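Local coordinates for 3' terminal uridylyl transferase (Trypanosoma brucei, PDB 5HZD), which adds uridines to the 3'-hydroxyl of guide RNAs, ribosomal RNAs and some mRNAs in the mitochondrion, and takes part in RNA editing there, at residues 7-12 with 480-485; 430-435 with 459-464. One frame throughout, in Å; residues are numbered along the deposited sequence. Where two conformers were deposited one is given.

Contact 1: residues 7-12 with 480-485. With ZN (zinc ion), chain B.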
# COMPACT_ATOMS: atom_id res chain seq x y z
N SER A 7 10.27 25.91 18.90
CA SER A 7 8.96 26.50 19.10
C SER A 7 7.94 25.41 19.38
O SER A 7 8.03 24.29 18.86
CB SER A 7 8.53 27.35 17.89
OG SER A 7 8.27 26.54 16.75
N CYS A 8 6.98 25.77 20.23
CA CYS A 8 5.85 24.89 20.57
C CYS A 8 4.88 24.75 19.40
O CYS A 8 4.68 25.71 18.63
CB CYS A 8 5.14 25.47 21.79
SG CYS A 8 3.88 24.31 22.38
N ASP A 9 4.30 23.56 19.23
CA ASP A 9 3.30 23.31 18.18
C ASP A 9 1.86 23.40 18.71
O ASP A 9 0.92 23.14 17.96
CB ASP A 9 3.51 21.93 17.53
CG ASP A 9 3.27 20.78 18.49
OD1 ASP A 9 3.37 21.01 19.73
OD2 ASP A 9 2.99 19.66 18.00
N ALA A 10 1.69 23.78 19.97
CA ALA A 10 0.37 23.76 20.62
C ALA A 10 -0.06 25.13 21.12
O ALA A 10 -1.19 25.32 21.57
CB ALA A 10 0.35 22.76 21.77
N CYS A 11 0.86 26.08 21.09
CA CYS A 11 0.47 27.46 21.32
C CYS A 11 1.34 28.33 20.43
O CYS A 11 2.42 27.90 20.02
CB CYS A 11 0.57 27.84 22.79
SG CYS A 11 2.21 27.84 23.45
N PRO A 12 0.86 29.53 20.09
CA PRO A 12 1.56 30.25 19.02
C PRO A 12 2.72 31.12 19.51
O PRO A 12 3.39 31.71 18.68
CB PRO A 12 0.46 31.14 18.44
CG PRO A 12 -0.42 31.43 19.62
CD PRO A 12 -0.40 30.18 20.47
N GLY A 480 5.13 18.21 15.49
CA GLY A 480 5.75 19.11 16.44
C GLY A 480 5.87 18.48 17.83
O GLY A 480 5.56 17.30 18.00
N VAL A 481 6.30 19.25 18.81
CA VAL A 481 6.68 18.66 20.10
C VAL A 481 5.54 17.93 20.82
O VAL A 481 5.74 16.80 21.28
CB VAL A 481 7.38 19.67 21.03
CG1 VAL A 481 6.46 20.81 21.46
CG2 VAL A 481 7.98 18.93 22.25
N THR A 482 4.37 18.55 20.94
CA THR A 482 3.27 17.85 21.63
C THR A 482 2.84 16.63 20.84
O THR A 482 2.61 15.56 21.43
CB THR A 482 2.07 18.78 21.99
OG1 THR A 482 1.49 19.32 20.79
CG2 THR A 482 2.54 19.88 22.87
N LYS A 483 2.78 16.73 19.51
CA LYS A 483 2.42 15.54 18.75
C LYS A 483 3.48 14.45 18.97
O LYS A 483 3.15 13.26 19.03
CB LYS A 483 2.28 15.88 17.25
CG LYS A 483 1.01 16.63 16.89
CD LYS A 483 0.70 16.54 15.40
CE LYS A 483 -0.55 17.33 15.07
NZ LYS A 483 -0.86 17.27 13.61
N SER A 484 4.75 14.85 19.09
CA SER A 484 5.83 13.85 19.20
C SER A 484 5.70 13.10 20.52
O SER A 484 6.00 11.91 20.60
CB SER A 484 7.24 14.49 19.09
OG SER A 484 7.60 15.18 20.27
N LEU A 485 5.20 13.79 21.55
CA LEU A 485 5.09 13.14 22.85
C LEU A 485 3.87 12.22 22.86
O LEU A 485 3.86 11.22 23.60
CB LEU A 485 5.03 14.19 23.97
CG LEU A 485 6.38 14.94 24.08
CD1 LEU A 485 6.37 15.89 25.27
CD2 LEU A 485 7.57 13.96 24.16
ZN ZN B . 2.89 25.64 23.98
O HOH W 1 7.47 21.65 18.02
O HOH W 2 2.56 19.53 15.37
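Asp9 and Gly480 bring the two backbones together, their CA atoms 5.2 Å apart, where the zinc-binding loop of residues 7-12 meets the first turn of helix 481-497, with Gly480 at its N-cap. The loop belongs to the atypical C2H2 zinc finger: Cys8 SG and Cys11 SG bind the zinc ion at 2.3 and 2.4 Å, and His25 and His30 complete the site. Asp9, between the two cysteines, faces the helix start. Its CG lies between the backbone N and the carbonyl carbon (chi1 66°), and the carboxylate accepts from the N-H groups of Thr482 and, weakly, Lys483. OD1 is gripped twice by Thr482, from opposite faces of the carboxylate plane: the backbone N donates over 2.9 Å, and OG1 over 2.7 Å. OD2 takes the long, weak bond from Lys483 N and a water that bridges to Gly480 N. A negative group here would interact well with the helix dipole, which probably steadies its charge. A second water joins Ser7 O to Val481 N. Val481 CG1 lies 3.5 Å from Asp9 OD1, and its side chain also packs on Leu22 and Leu23 of helix 19-30. The methyl of Ala10 meets Thr482 OG1 and CG2. Inside the loop, Ala10 N donates to the zinc-bound Cys8 SG across 3.3 Å, with an N-H...S angle of 157°.

Contact 2: residues 430-435 with 459-464; sequences LGWHVE and TRYELC
Trp432 and Tyr461 form the aromatic core of this loop-to-loop contact in the Cid1-like poly(A) polymerase region of the transferase, just past Gly431, the glycine of the Schellman motif that ends helix 427-430. The rings make an offset stack: the five-membered ring of Trp432 lies 4.1 Å from the Tyr461 ring, centroid to centroid, with the planes 12° apart. Tyr461 CE1 sits over one indole face, offset toward the rim and 3.3 Å from CG; Leu430 CD1 lies over the opposite face, also toward the rim. Trp432 CB adds a CH-pi contact over the tyrosine face, and Cys464 CB touches CE3 at the indole edge. Trp432 NE1 donates to Asn472 OD1, in the presumed nucleotide recognition motif. Trp432 O receives a water that reaches weakly to Tyr461 O. Further on, Val434 O meets the edge of the tyrosine ring. Glu435 is extended beyond CG (chi2 175°), which carries CD out to the Arg460-Tyr461 backbone, where its two oxygens take different partners. OE1 uses its syn lone pair in a salt bridge with Arg460 NH1, 3.0 Å away and near the guanidinium plane. OE2 accepts the almost straight N-H of Tyr461 (178°) from above the carboxylate plane, and also a water shared with Glu462 OE1. Val416 of strand 415-416 packs on Trp432 and Cys464, Lys427 of helix 427-430 touches Cys464, and Leu463 rests on Ser484 and Val487 of helix 481-497.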
# COMPACT_ATOMS: atom_id res chain seq x y z
N LEU A 430 21.73 15.75 7.49
CA LEU A 430 20.72 16.12 6.49
C LEU A 430 20.33 17.59 6.51
O LEU A 430 19.52 18.03 5.69
CB LEU A 430 19.45 15.28 6.74
CG LEU A 430 19.64 13.76 6.77
CD1 LEU A 430 18.28 13.04 6.77
CD2 LEU A 430 20.45 13.27 5.59
N GLY A 431 20.89 18.34 7.46
CA GLY A 431 20.55 19.74 7.65
C GLY A 431 19.23 19.85 8.41
O GLY A 431 18.56 20.88 8.32
N TRP A 432 18.89 18.82 9.16
CA TRP A 432 17.64 18.77 9.92
C TRP A 432 17.86 19.08 11.41
O TRP A 432 17.00 18.82 12.25
CB TRP A 432 17.00 17.40 9.76
CG TRP A 432 16.49 17.12 8.38
CD1 TRP A 432 16.57 17.93 7.28
CD2 TRP A 432 15.81 15.93 7.96
NE1 TRP A 432 15.97 17.32 6.20
CE2 TRP A 432 15.51 16.09 6.59
CE3 TRP A 432 15.45 14.74 8.61
CZ2 TRP A 432 14.85 15.10 5.85
CZ3 TRP A 432 14.78 13.78 7.91
CH2 TRP A 432 14.48 13.96 6.52
N HIS A 433 19.03 19.64 11.74
CA HIS A 433 19.36 19.96 13.13
C HIS A 433 18.83 21.33 13.56
O HIS A 433 18.93 21.70 14.74
CB HIS A 433 20.87 19.91 13.32
CG HIS A 433 21.60 20.88 12.46
ND1 HIS A 433 21.52 20.85 11.08
CD2 HIS A 433 22.39 21.93 12.77
CE1 HIS A 433 22.24 21.84 10.58
NE2 HIS A 433 22.78 22.51 11.59
N VAL A 434 18.30 22.08 12.60
CA VAL A 434 17.70 23.40 12.86
C VAL A 434 16.36 23.48 12.13
O VAL A 434 16.28 23.06 10.98
CB VAL A 434 18.62 24.53 12.32
CG1 VAL A 434 17.97 25.91 12.53
CG2 VAL A 434 19.98 24.49 12.99
N GLU A 435 15.31 24.01 12.78
CA GLU A 435 14.06 24.23 12.08
C GLU A 435 13.96 25.71 11.73
O GLU A 435 14.51 26.56 12.43
CB GLU A 435 12.84 23.86 12.95
CG GLU A 435 12.66 22.40 13.25
CD GLU A 435 11.49 22.16 14.23
OE1 GLU A 435 10.76 23.13 14.54
OE2 GLU A 435 11.32 21.01 14.70
N THR A 459 8.22 23.12 8.94
CA THR A 459 8.67 21.76 8.73
C THR A 459 9.35 21.37 10.02
O THR A 459 10.28 22.03 10.46
CB THR A 459 9.69 21.74 7.59
OG1 THR A 459 9.02 22.13 6.37
CG2 THR A 459 10.27 20.37 7.44
N ARG A 460 8.87 20.29 10.65
CA ARG A 460 9.35 19.92 11.99
C ARG A 460 10.40 18.82 11.84
O ARG A 460 10.34 18.00 10.90
CB ARG A 460 8.22 19.35 12.83
CG ARG A 460 7.13 20.37 13.17
CD ARG A 460 7.70 21.48 14.01
NE ARG A 460 6.65 22.34 14.57
CZ ARG A 460 6.86 23.41 15.30
NH1 ARG A 460 8.10 23.81 15.62
NH2 ARG A 460 5.82 24.09 15.73
N TYR A 461 11.39 18.86 12.74
CA TYR A 461 12.46 17.87 12.76
C TYR A 461 12.59 17.30 14.17
O TYR A 461 13.69 17.03 14.65
CB TYR A 461 13.79 18.51 12.34
CG TYR A 461 13.82 19.01 10.90
CD1 TYR A 461 13.47 18.17 9.86
CD2 TYR A 461 14.23 20.30 10.61
CE1 TYR A 461 13.50 18.62 8.54
CE2 TYR A 461 14.25 20.76 9.29
CZ TYR A 461 13.91 19.90 8.26
OH TYR A 461 13.93 20.35 6.95
N GLU A 462 11.45 17.14 14.84
CA GLU A 462 11.42 16.53 16.16
C GLU A 462 11.63 15.04 16.06
O GLU A 462 12.52 14.47 16.72
CB GLU A 462 10.06 16.80 16.80
CG GLU A 462 10.02 16.54 18.28
CD GLU A 462 10.84 17.50 19.13
OE1 GLU A 462 10.92 18.73 18.85
OE2 GLU A 462 11.42 17.00 20.11
N LEU A 463 10.78 14.39 15.27
CA LEU A 463 10.95 12.98 14.97
C LEU A 463 11.30 12.89 13.50
O LEU A 463 10.52 13.34 12.64
CB LEU A 463 9.64 12.22 15.20
CG LEU A 463 8.96 12.38 16.56
CD1 LEU A 463 7.81 11.38 16.64
CD2 LEU A 463 9.96 12.14 17.68
N CYS A 464 12.46 12.32 13.18
CA CYS A 464 12.93 12.35 11.80
C CYS A 464 13.04 10.98 11.17
O CYS A 464 13.71 10.09 11.71
CB CYS A 464 14.31 13.02 11.73
SG CYS A 464 14.23 14.77 12.17
O HOH W 3 16.18 19.23 14.92
O HOH W 4 10.11 20.95 17.16

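In the fold
Contacts 1 and 2 sit with their centres 14 Å apart, on the same side of the chain's centre. Along the chain the order is 7-12, 430-435, 459-464, 480-485, so contact 2 falls wholly between the two halves of contact 1. Arg460 joins them: its NH1 probably hydrogen-bonds Ser7 OG, and its NH2 packs on Cys8 O and Asp9 CA, while Glu462 CG packs on Ser484 OG. The zinc finger at the start of this fragment is thereby fastened both to the start of helix 481-497 and to the loops of the Cid1-like poly(A) polymerase region, consistent with the finger being required for proper folding of the catalytic domain.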